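PDB 4L6D: 5-carboxyvanillate decarboxylase from Sphingomonas paucimobilis, which probably catalyses the metal-dependent decarboxylation of 5-carboxyvanillate to vanillate, in an amidohydrolase-type barrel seen here with manganese and vanillate bound. Local coordinates for residues G80-D85 and S145-L150; G115-A118 and S124-R127; L150-P155 and P159-I164. All coordinates share one frame; numbering follows the deposited sequence.

The three contacts lie close together in the TIM barrel of the amidohydrolase fold. The centres of contact 1 and contact 2 are about 12 Å apart. From contact 1 to contact 3 the centres are about 13 Å apart. All involve loops that follow the adjacent parallel strands 71-76, 111-115 and 140-144. Contact 1 joins the first of these loops to the third, and contact 2 falls between its segments along the chain. Contact 3 comes last and shares Leu-150 with contact 1. The Tyr-152 hydroxyl ties these two together, and Phe-117 packs on Val-160 between contacts 2 and 3. Three successive strand-to-helix units are thus linked near the metal site: the Ser-145 side chain is about 7 Å from that of His-174.

Contact 1 (G80-D85 and S145-L150); sequences GVQMFD and SHTNDL
Gln-82 meets Thr-147 where two loops of the barrel come together. Its CG stands beside the backbone N (chi1 -69°), and the chain beyond runs out extended to the second loop, crossing the Thr-147 side chain at about a right angle. Gln-82 NE2 donates to Thr-147 OG1 at 3.0 Å. The bond is bent, with an N-H...O angle of 141°, and OG1 lies 27° out of the amide plane. Thr-147 OG1 is also bonded to Tyr-152 OH. Gln-82 NE2 is 2.9 Å from the carbonyl O of His-146 as well. OE1 accepts a bond from Asn-144 N, so both ends of the amide are used and its rotation is fixed. With an alanine here, Thr-147 OG1 and Asn-144 N are likely to lose these partners, and a gap would probably open between the two loops. The type I turn from Val-81 to Phe-84 presents the carbonyls of Gln-82 and Phe-84, and the type I' turn from Thr-147 to Leu-150 holds their counterparts. The backbone of Gln-82 takes part through water: water 1 donates to Gln-82 O at 2.7 Å and accepts from Asn-148 N at 2.9 Å. Further along, Phe-84 O has water 2 at 2.9 Å, and Asn-148 OD1 is equally far from that water. Asp-85 then caps the start of helix 86-106. The contact therefore joins the loops after strands 71-76 and 140-144, with Phe-84 packed on helices 14-23 and 86-106.

Contact 2 (G115-A118 and S124-R127); sequences GTFA and SAAR
Phe-117 and Ala-125 belong to one beta-alpha unit of the TIM barrel: the loop leaving strand 111-115 and the helix 122-134 that follows it. The chain turns back soon after the loop, and the first part of the helix settles against it. Phe-117 CA and Ala-125 CA are 5.5 Å apart, the nearest such pair across the segments. Phe-117 has an extended backbone, and its CB is directed at the helix. With chi1 at 49°, CG sits between the backbone N and the carbonyl carbon. The ring is then set nearly square to the side-chain stem (chi2 -87°). As a result Phe-117 CD2 comes to the helix side, 4.0 Å from Ala-125 CB, while Phe-117 CD1 is 5.6 Å from that same methyl. Phe-117 CB is close as well, at 4.1 Å from Ala-125 CB. The methyl therefore meets the base of the phenylalanine, at CB and one ortho carbon. It also reaches the backbone: Ala-118 O lies 3.7 Å from Ala-125 CB. One small side chain is thus shared between an aromatic side chain and a peptide carbonyl. These are apolar and van der Waals contacts, and the 106 Å² they bury is modest. The small methyl lets the helix backbone come near the loop. Further out, the Phe-117 side chain packs on Ile-143 of strand 140-144 and on Val-160 and Ile-164 of helix 158-167. Helix 86-106 borders the loop through Thr-90, which touches both Ala-118 and Ser-124.

Contact 3 (L150-P155 and P159-I164); sequences LYYDDP and PVFEAI
Tyr-152 and Phe-161 form an offset edge-to-face aromatic pair between a loop and the helix after it. The ring centroids of Tyr-152 and Phe-161 are 5.5 Å apart and the planes are turned 63° to each other. Phe-161 brings its edge to the face of Tyr-152, with Tyr-152 CG lying in the plane of the phenylalanine ring. The offset is towards the base of the tyrosine: Phe-161 CZ is 3.5 Å from Tyr-152 CB and 3.6 Å from Tyr-152 CG. Phe-161 CE2 follows close by, 3.6 Å from Tyr-152 CB. Both residues carry CG anti to the carbonyl carbon (chi1 -65° in Tyr-152, -69° in Phe-161), which directs each ring toward the other segment. The two side chains cross at about a right angle. A type I turn from Tyr-151 to Asp-154 sets up the tyrosine, closed by Asp-154 N to Tyr-151 O at 3.1 Å. Nearby, Pro-155 O only brushes Pro-159 CD, at 4.1 Å. Phe-157 adds a second edge-to-face partner for Tyr-152, and Met-209 of helix 197-211 touches both side chains of the pair. Polar and apolar roles are thus divided along Tyr-152. Its CB and ring join the aromatic cluster at helix 158-167, while its hydroxyl is hydrogen-bonded to Thr-147 OG1, so this buried tyrosine has a polar mate for its hydroxyl.

Contact 1 (G80-D85 and S145-L150)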
ATOM      1  N   GLY A  80      -0.017  10.982 -19.585  1.00  5.55           N
ATOM      2  CA  GLY A  80      -0.700  12.184 -20.032  1.00  5.58           C
ATOM      3  C   GLY A  80       0.264  13.162 -20.668  1.00  5.94           C
ATOM      4  O   GLY A  80       1.089  12.763 -21.499  1.00  6.45           O
ATOM      5  N   VAL A  81       0.158  14.431 -20.280  1.00  6.44           N
ATOM      6  CA  VAL A  81       1.045  15.476 -20.782  1.00  7.01           C
ATOM      7  C   VAL A  81       2.032  15.937 -19.722  1.00  8.12           C
ATOM      8  O   VAL A  81       2.719  16.945 -19.895  1.00  7.18           O
ATOM      9  CB  VAL A  81       0.258  16.718 -21.295  1.00  8.44           C
ATOM     10  CG1 VAL A  81      -0.698  16.320 -22.421  1.00  9.99           C
ATOM     11  CG2 VAL A  81      -0.491  17.407 -20.154  1.00  9.13           C
ATOM     12  N   GLN A  82       2.113  15.178 -18.637  1.00  6.20           N
ATOM     13  CA  GLN A  82       2.859  15.612 -17.461  1.00  6.25           C
ATOM     14  C   GLN A  82       4.372  15.498 -17.553  1.00  7.86           C
ATOM     15  O   GLN A  82       5.076  16.091 -16.740  1.00  8.68           O
ATOM     16  CB  GLN A  82       2.348  14.881 -16.223  1.00  5.90           C
ATOM     17  CG  GLN A  82       0.943  15.300 -15.831  1.00  6.09           C
ATOM     18  CD  GLN A  82       0.266  14.238 -15.007  1.00  6.98           C
ATOM     19  OE1 GLN A  82      -0.610  13.517 -15.496  1.00  6.45           O
ATOM     20  NE2 GLN A  82       0.673  14.127 -13.744  1.00  6.42           N
ATOM     21  N   MET A  83       4.883  14.753 -18.532  1.00  6.68           N
ATOM     22  CA  MET A  83       6.337  14.640 -18.672  1.00  7.01           C
ATOM     23  C   MET A  83       6.983  15.784 -19.454  1.00  9.17           C
ATOM     24  O   MET A  83       8.200  15.944 -19.422  1.00  9.32           O
ATOM     25  CB  MET A  83       6.738  13.314 -19.315  1.00  8.21           C
ATOM     26  CG  MET A  83       6.272  12.103 -18.537  1.00  8.19           C
ATOM     27  SD  MET A  83       7.009  10.580 -19.129  1.00 10.13           S
ATOM     28  CE  MET A  83       8.661  10.722 -18.442  1.00  8.48           C
ATOM     29  N   PHE A  84       6.171  16.567 -20.162  1.00  7.49           N
ATOM     30  CA  PHE A  84       6.676  17.616 -21.039  1.00  8.02           C
ATOM     31  C   PHE A  84       6.983  18.906 -20.278  1.00  8.12           C
ATOM     32  O   PHE A  84       6.563  19.080 -19.134  1.00  9.19           O
ATOM     33  CB  PHE A  84       5.652  17.907 -22.147  1.00 11.64           C
ATOM     34  CG  PHE A  84       5.198  16.681 -22.898  1.00 10.78           C
ATOM     35  CD1 PHE A  84       6.117  15.813 -23.455  1.00 13.48           C
ATOM     36  CD2 PHE A  84       3.848  16.395 -23.037  1.00  9.16           C
ATOM     37  CE1 PHE A  84       5.699  14.685 -24.140  1.00 12.90           C
ATOM     38  CE2 PHE A  84       3.427  15.265 -23.724  1.00 10.79           C
ATOM     39  CZ  PHE A  84       4.358  14.409 -24.276  1.00  8.93           C
ATOM     40  N   ASP A  85       7.698  19.826 -20.914  1.00 10.88           N
ATOM     41  CA  ASP A  85       7.852  21.147 -20.316  1.00 11.36           C
ATOM     42  C   ASP A  85       6.488  21.835 -20.249  1.00 12.25           C
ATOM     43  O   ASP A  85       5.519  21.370 -20.858  1.00 12.15           O
ATOM     44  CB  ASP A  85       8.868  21.999 -21.077  1.00 14.02           C
ATOM     45  CG  ASP A  85       8.491  22.209 -22.529  1.00 22.34           C
ATOM     46  OD1 ASP A  85       7.427  22.799 -22.797  1.00 18.39           O
ATOM     47  OD2 ASP A  85       9.279  21.806 -23.411  1.00 35.07           O
ATOM     48  N   SER A 145      -1.103  10.686 -11.161  1.00  6.80           N
ATOM     49  CA  SER A 145      -0.400  10.963  -9.914  1.00  5.86           C
ATOM     50  C   SER A 145       0.512  12.201  -9.985  1.00  7.39           C
ATOM     51  O   SER A 145       0.037  13.263 -10.369  1.00  8.26           O
ATOM     52  CB  SER A 145       0.305   9.718  -9.383  1.00  6.99           C
ATOM     53  OG  SER A 145       0.519   9.858  -7.994  1.00  7.44           O
ATOM     54  N   HIS A 146       1.797  12.064  -9.672  1.00  6.28           N
ATOM     55  CA  HIS A 146       2.664  13.222  -9.461  1.00  6.15           C
ATOM     56  C   HIS A 146       2.906  14.074 -10.702  1.00  5.46           C
ATOM     57  O   HIS A 146       2.778  13.608 -11.827  1.00  6.28           O
ATOM     58  CB  HIS A 146       4.015  12.789  -8.870  1.00  6.80           C
ATOM     59  CG  HIS A 146       4.997  12.279  -9.881  1.00  5.68           C
ATOM     60  ND1 HIS A 146       5.848  13.112 -10.581  1.00  6.45           N
ATOM     61  CD2 HIS A 146       5.272  11.021 -10.304  1.00  6.52           C
ATOM     62  CE1 HIS A 146       6.607  12.388 -11.385  1.00  7.43           C
ATOM     63  NE2 HIS A 146       6.275  11.117 -11.241  1.00  6.67           N
ATOM     64  N   THR A 147       3.256  15.333 -10.476  1.00  6.27           N
ATOM     65  CA  THR A 147       3.824  16.165 -11.529  1.00  6.00           C
ATOM     66  C   THR A 147       5.110  16.786 -11.018  1.00  6.35           C
ATOM     67  O   THR A 147       5.147  17.336  -9.915  1.00  7.54           O
ATOM     68  CB  THR A 147       2.858  17.278 -11.987  1.00  6.03           C
ATOM     69  OG1 THR A 147       1.635  16.683 -12.430  1.00  6.93           O
ATOM     70  CG2 THR A 147       3.470  18.090 -13.143  1.00  9.03           C
ATOM     71  N   ASN A 148       6.169  16.673 -11.814  1.00  7.20           N
ATOM     72  CA  ASN A 148       7.479  17.212 -11.453  1.00  8.56           C
ATOM     73  C   ASN A 148       7.990  16.661 -10.121  1.00  6.99           C
ATOM     74  O   ASN A 148       8.724  17.326  -9.398  1.00  9.56           O
ATOM     75  CB  ASN A 148       7.473  18.747 -11.457  1.00 10.52           C
ATOM     76  CG  ASN A 148       7.142  19.323 -12.820  1.00 18.67           C
ATOM     77  OD1 ASN A 148       7.461  18.730 -13.850  1.00 20.85           O
ATOM     78  ND2 ASN A 148       6.508  20.487 -12.832  1.00 26.05           N
ATOM     79  N   ASP A 149       7.577  15.433  -9.824  1.00  6.67           N
ATOM     80  CA  ASP A 149       7.989  14.716  -8.620  1.00  7.98           C
ATOM     81  C   ASP A 149       7.513  15.395  -7.348  1.00  8.21           C
ATOM     82  O   ASP A 149       8.121  15.262  -6.288  1.00  8.79           O
ATOM     83  CB  ASP A 149       9.496  14.495  -8.640  1.00  8.04           C
ATOM     84  CG  ASP A 149       9.929  13.763  -9.883  1.00 10.70           C
ATOM     85  OD1 ASP A 149       9.567  12.573  -9.998  1.00  8.57           O
ATOM     86  OD2 ASP A 149      10.568  14.393 -10.766  1.00 11.72           O
ATOM     87  N   LEU A 150       6.406  16.116  -7.474  1.00  6.45           N
ATOM     88  CA  LEU A 150       5.717  16.706  -6.335  1.00  6.40           C
ATOM     89  C   LEU A 150       4.338  16.091  -6.253  1.00  6.14           C
ATOM     90  O   LEU A 150       3.748  15.722  -7.274  1.00  7.54           O
ATOM     91  CB  LEU A 150       5.570  18.211  -6.516  1.00  9.36           C
ATOM     92  CG  LEU A 150       6.856  19.006  -6.642  1.00 11.29           C
ATOM     93  CD1 LEU A 150       6.532  20.442  -6.993  1.00 15.10           C
ATOM     94  CD2 LEU A 150       7.638  18.926  -5.352  1.00 15.77           C
TER
HETATM   95  O   HOH W   1       6.067  15.224 -14.336  1.00  7.39           O
HETATM   96  O   HOH W   2       7.452  17.930 -16.594  1.00 34.02           O

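Contact 2 (G115-A118 and S124-R127)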
ATOM      1  N   GLY A 115     -11.257  15.185 -19.421  1.00  5.42           N
ATOM      2  CA  GLY A 115     -10.240  16.097 -19.911  1.00  6.56           C
ATOM      3  C   GLY A 115      -9.033  16.033 -19.009  1.00  5.69           C
ATOM      4  O   GLY A 115      -9.128  15.539 -17.889  1.00  7.01           O
ATOM      5  N   THR A 116      -7.897  16.523 -19.490  1.00  5.85           N
ATOM      6  CA  THR A 116      -6.682  16.540 -18.687  1.00  6.60           C
ATOM      7  C   THR A 116      -6.102  17.945 -18.714  1.00  6.09           C
ATOM      8  O   THR A 116      -6.723  18.869 -19.240  1.00  7.11           O
ATOM      9  CB  THR A 116      -5.668  15.426 -19.131  1.00  5.83           C
ATOM     10  OG1 THR A 116      -4.686  15.203 -18.103  1.00  6.92           O
ATOM     11  CG2 THR A 116      -4.984  15.769 -20.445  1.00  7.36           C
ATOM     12  N   PHE A 117      -4.942  18.119 -18.103  1.00  5.98           N
ATOM     13  CA  PHE A 117      -4.324  19.432 -18.019  1.00  6.45           C
ATOM     14  C   PHE A 117      -2.860  19.271 -17.671  1.00  7.66           C
ATOM     15  O   PHE A 117      -2.414  18.181 -17.329  1.00  7.74           O
ATOM     16  CB  PHE A 117      -5.029  20.300 -16.964  1.00  7.76           C
ATOM     17  CG  PHE A 117      -5.235  19.608 -15.640  1.00  5.75           C
ATOM     18  CD1 PHE A 117      -6.373  18.827 -15.419  1.00  6.91           C
ATOM     19  CD2 PHE A 117      -4.311  19.745 -14.618  1.00  6.68           C
ATOM     20  CE1 PHE A 117      -6.572  18.181 -14.211  1.00  7.29           C
ATOM     21  CE2 PHE A 117      -4.516  19.101 -13.388  1.00  5.49           C
ATOM     22  CZ  PHE A 117      -5.650  18.322 -13.196  1.00  5.41           C
ATOM     23  N   ALA A 118      -2.124  20.373 -17.742  1.00  6.99           N
ATOM     24  CA  ALA A 118      -0.701  20.359 -17.441  1.00  7.60           C
ATOM     25  C   ALA A 118      -0.424  21.109 -16.135  1.00  8.22           C
ATOM     26  O   ALA A 118      -0.266  22.329 -16.156  1.00  7.86           O
ATOM     27  CB  ALA A 118       0.075  20.994 -18.601  1.00  7.07           C
ATOM     28  N   SER A 124      -2.339  28.307 -15.991  1.00  9.30           N
ATOM     29  CA  SER A 124      -2.867  27.929 -17.305  1.00  8.92           C
ATOM     30  C   SER A 124      -3.766  26.703 -17.204  1.00  8.27           C
ATOM     31  O   SER A 124      -4.768  26.604 -17.915  1.00  9.70           O
ATOM     32  CB  SER A 124      -1.749  27.671 -18.328  1.00 10.46           C
ATOM     33  OG  SER A 124      -1.035  28.857 -18.640  1.00 11.81           O
ATOM     34  N   ALA A 125      -3.410  25.772 -16.324  1.00  7.51           N
ATOM     35  CA  ALA A 125      -4.228  24.585 -16.115  1.00  8.41           C
ATOM     36  C   ALA A 125      -5.605  24.977 -15.608  1.00  7.40           C
ATOM     37  O   ALA A 125      -6.609  24.391 -16.022  1.00  7.39           O
ATOM     38  CB  ALA A 125      -3.545  23.609 -15.139  1.00  7.72           C
ATOM     39  N   ALA A 126      -5.653  25.963 -14.713  1.00  8.00           N
ATOM     40  CA  ALA A 126      -6.931  26.432 -14.169  1.00  7.83           C
ATOM     41  C   ALA A 126      -7.878  26.955 -15.253  1.00  8.67           C
ATOM     42  O   ALA A 126      -9.076  26.656 -15.226  1.00  9.56           O
ATOM     43  CB  ALA A 126      -6.705  27.477 -13.088  1.00  7.54           C
ATOM     44  N   ARG A 127      -7.346  27.722 -16.206  1.00  8.15           N
ATOM     45  CA  ARG A 127      -8.127  28.163 -17.361  1.00  8.92           C
ATOM     46  C   ARG A 127      -8.636  26.978 -18.182  1.00  9.68           C
ATOM     47  O   ARG A 127      -9.789  26.954 -18.610  1.00  9.18           O
ATOM     48  CB  ARG A 127      -7.287  29.052 -18.280  1.00 10.40           C
ATOM     49  CG  ARG A 127      -6.747  30.306 -17.628  1.00 15.06           C
ATOM     50  CD  ARG A 127      -7.850  31.136 -17.018  1.00 18.80           C
ATOM     51  NE  ARG A 127      -8.854  31.524 -18.000  1.00 17.82           N
ATOM     52  CZ  ARG A 127     -10.083  31.910 -17.678  1.00 25.85           C
ATOM     53  NH1 ARG A 127     -10.949  32.252 -18.622  1.00 23.95           N
ATOM     54  NH2 ARG A 127     -10.445  31.940 -16.402  1.00 27.38           N
TER

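Contact 3 (L150-P155 and P159-I164)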
ATOM      1  N   LEU A 150       6.406  16.116  -7.474  1.00  6.45           N
ATOM      2  CA  LEU A 150       5.717  16.706  -6.335  1.00  6.40           C
ATOM      3  C   LEU A 150       4.338  16.091  -6.253  1.00  6.14           C
ATOM      4  O   LEU A 150       3.748  15.722  -7.274  1.00  7.54           O
ATOM      5  CB  LEU A 150       5.570  18.211  -6.516  1.00  9.36           C
ATOM      6  CG  LEU A 150       6.856  19.006  -6.642  1.00 11.29           C
ATOM      7  CD1 LEU A 150       6.532  20.442  -6.993  1.00 15.10           C
ATOM      8  CD2 LEU A 150       7.638  18.926  -5.352  1.00 15.77           C
ATOM      9  N   TYR A 151       3.812  16.012  -5.031  1.00  5.89           N
ATOM     10  CA  TYR A 151       2.483  15.473  -4.791  1.00  5.56           C
ATOM     11  C   TYR A 151       1.476  16.599  -4.557  1.00  5.58           C
ATOM     12  O   TYR A 151       1.863  17.763  -4.409  1.00  6.58           O
ATOM     13  CB  TYR A 151       2.531  14.477  -3.630  1.00  6.59           C
ATOM     14  CG  TYR A 151       3.375  13.279  -3.992  1.00  6.75           C
ATOM     15  CD1 TYR A 151       2.928  12.363  -4.937  1.00  7.23           C
ATOM     16  CD2 TYR A 151       4.623  13.073  -3.418  1.00  8.01           C
ATOM     17  CE1 TYR A 151       3.702  11.269  -5.306  1.00  6.44           C
ATOM     18  CE2 TYR A 151       5.412  11.974  -3.781  1.00  8.77           C
ATOM     19  CZ  TYR A 151       4.939  11.076  -4.717  1.00  7.78           C
ATOM     20  OH  TYR A 151       5.715   9.986  -5.079  1.00  7.33           O
ATOM     21  N   TYR A 152       0.191  16.251  -4.526  1.00  5.31           N
ATOM     22  CA  TYR A 152      -0.855  17.274  -4.615  1.00  5.35           C
ATOM     23  C   TYR A 152      -1.229  17.920  -3.285  1.00  7.46           C
ATOM     24  O   TYR A 152      -2.193  18.680  -3.214  1.00  8.66           O
ATOM     25  CB  TYR A 152      -2.078  16.775  -5.403  1.00  5.98           C
ATOM     26  CG  TYR A 152      -1.705  16.517  -6.846  1.00  5.81           C
ATOM     27  CD1 TYR A 152      -0.976  17.462  -7.566  1.00  7.20           C
ATOM     28  CD2 TYR A 152      -2.008  15.311  -7.460  1.00  6.43           C
ATOM     29  CE1 TYR A 152      -0.588  17.222  -8.870  1.00  9.76           C
ATOM     30  CE2 TYR A 152      -1.640  15.067  -8.771  1.00  5.29           C
ATOM     31  CZ  TYR A 152      -0.922  16.022  -9.466  1.00  6.76           C
ATOM     32  OH  TYR A 152      -0.527  15.788 -10.768  1.00  7.23           O
ATOM     33  N   ASP A 153      -0.441  17.633  -2.251  1.00  6.47           N
ATOM     34  CA  ASP A 153      -0.451  18.450  -1.039  1.00  6.79           C
ATOM     35  C   ASP A 153       0.317  19.758  -1.232  1.00  8.59           C
ATOM     36  O   ASP A 153       0.145  20.694  -0.466  1.00  9.09           O
ATOM     37  CB  ASP A 153       0.146  17.684   0.147  1.00  5.87           C
ATOM     38  CG  ASP A 153       1.588  17.249  -0.087  1.00  8.56           C
ATOM     39  OD1 ASP A 153       1.848  16.562  -1.097  1.00  7.91           O
ATOM     40  OD2 ASP A 153       2.455  17.573   0.758  1.00  9.21           O
ATOM     41  N   ASP A 154       1.175  19.830  -2.245  1.00  6.37           N
ATOM     42  CA  ASP A 154       2.031  20.999  -2.408  1.00  8.32           C
ATOM     43  C   ASP A 154       1.183  22.213  -2.800  1.00  8.56           C
ATOM     44  O   ASP A 154       0.380  22.130  -3.728  1.00  7.60           O
ATOM     45  CB  ASP A 154       3.102  20.719  -3.464  1.00  8.04           C
ATOM     46  CG  ASP A 154       4.221  21.749  -3.454  1.00 12.32           C
ATOM     47  OD1 ASP A 154       3.942  22.962  -3.541  1.00 10.88           O
ATOM     48  OD2 ASP A 154       5.394  21.334  -3.342  1.00 18.89           O
ATOM     49  N   PRO A 155       1.345  23.334  -2.077  1.00  8.03           N
ATOM     50  CA  PRO A 155       0.582  24.556  -2.357  1.00  7.56           C
ATOM     51  C   PRO A 155       0.783  25.099  -3.768  1.00  8.47           C
ATOM     52  O   PRO A 155      -0.043  25.886  -4.231  1.00  8.64           O
ATOM     53  CB  PRO A 155       1.127  25.546  -1.324  1.00 10.80           C
ATOM     54  CG  PRO A 155       1.501  24.657  -0.163  1.00 15.54           C
ATOM     55  CD  PRO A 155       2.120  23.450  -0.830  1.00  9.59           C
ATOM     56  N   PRO A 159      -3.901  26.503  -7.161  1.00  7.72           N
ATOM     57  CA  PRO A 159      -4.781  27.047  -8.208  1.00  8.56           C
ATOM     58  C   PRO A 159      -5.470  25.979  -9.058  1.00  8.79           C
ATOM     59  O   PRO A 159      -6.570  26.214  -9.553  1.00  9.21           O
ATOM     60  CB  PRO A 159      -3.823  27.879  -9.070  1.00 10.06           C
ATOM     61  CG  PRO A 159      -2.753  28.294  -8.119  1.00 10.08           C
ATOM     62  CD  PRO A 159      -2.551  27.098  -7.226  1.00  7.54           C
ATOM     63  N   VAL A 160      -4.837  24.825  -9.231  1.00  6.68           N
ATOM     64  CA  VAL A 160      -5.475  23.726  -9.944  1.00  6.35           C
ATOM     65  C   VAL A 160      -6.702  23.231  -9.189  1.00  8.00           C
ATOM     66  O   VAL A 160      -7.796  23.118  -9.751  1.00  6.63           O
ATOM     67  CB  VAL A 160      -4.488  22.556 -10.126  1.00  8.81           C
ATOM     68  CG1 VAL A 160      -5.200  21.283 -10.563  1.00  8.99           C
ATOM     69  CG2 VAL A 160      -3.394  22.962 -11.107  1.00  9.99           C
ATOM     70  N   PHE A 161      -6.521  22.951  -7.903  1.00  6.05           N
ATOM     71  CA  PHE A 161      -7.612  22.381  -7.112  1.00  7.16           C
ATOM     72  C   PHE A 161      -8.729  23.379  -6.852  1.00  7.35           C
ATOM     73  O   PHE A 161      -9.885  22.993  -6.777  1.00  7.97           O
ATOM     74  CB  PHE A 161      -7.078  21.708  -5.841  1.00  7.49           C
ATOM     75  CG  PHE A 161      -6.311  20.478  -6.151  1.00  7.08           C
ATOM     76  CD1 PHE A 161      -6.973  19.323  -6.510  1.00  8.14           C
ATOM     77  CD2 PHE A 161      -4.929  20.514  -6.215  1.00  8.15           C
ATOM     78  CE1 PHE A 161      -6.267  18.186  -6.862  1.00  7.62           C
ATOM     79  CE2 PHE A 161      -4.215  19.389  -6.578  1.00  7.23           C
ATOM     80  CZ  PHE A 161      -4.881  18.226  -6.906  1.00  8.22           C
ATOM     81  N   GLU A 162      -8.389  24.657  -6.754  1.00  6.46           N
ATOM     82  CA  GLU A 162      -9.405  25.700  -6.683  1.00  8.10           C
ATOM     83  C   GLU A 162     -10.309  25.643  -7.916  1.00  9.15           C
ATOM     84  O   GLU A 162     -11.532  25.653  -7.798  1.00  9.64           O
ATOM     85  CB  GLU A 162      -8.744  27.072  -6.567  1.00  9.19           C
ATOM     86  CG  GLU A 162      -9.728  28.219  -6.457  1.00 12.53           C
ATOM     87  CD  GLU A 162      -9.023  29.551  -6.433  1.00 23.56           C
ATOM     88  OE1 GLU A 162      -8.131  29.760  -7.282  1.00 24.71           O
ATOM     89  OE2 GLU A 162      -9.349  30.383  -5.561  1.00 32.31           O
ATOM     90  N   ALA A 163      -9.701  25.535  -9.093  1.00  7.29           N
ATOM     91  CA  ALA A 163     -10.472  25.489 -10.330  1.00  7.04           C
ATOM     92  C   ALA A 163     -11.263  24.192 -10.456  1.00  6.58           C
ATOM     93  O   ALA A 163     -12.399  24.212 -10.928  1.00  8.85           O
ATOM     94  CB  ALA A 163      -9.558  25.693 -11.545  1.00  8.36           C
ATOM     95  N   ILE A 164     -10.674  23.066 -10.042  1.00  6.05           N
ATOM     96  CA  ILE A 164     -11.382  21.794 -10.102  1.00  5.76           C
ATOM     97  C   ILE A 164     -12.603  21.847  -9.191  1.00  6.54           C
ATOM     98  O   ILE A 164     -13.721  21.525  -9.618  1.00  6.30           O
ATOM     99  CB  ILE A 164     -10.479  20.602  -9.743  1.00  5.43           C
ATOM    100  CG1 ILE A 164      -9.376  20.441 -10.793  1.00  6.26           C
ATOM    101  CG2 ILE A 164     -11.319  19.324  -9.629  1.00  6.61           C
ATOM    102  CD1 ILE A 164      -8.429  19.288 -10.502  1.00  6.39           C
TER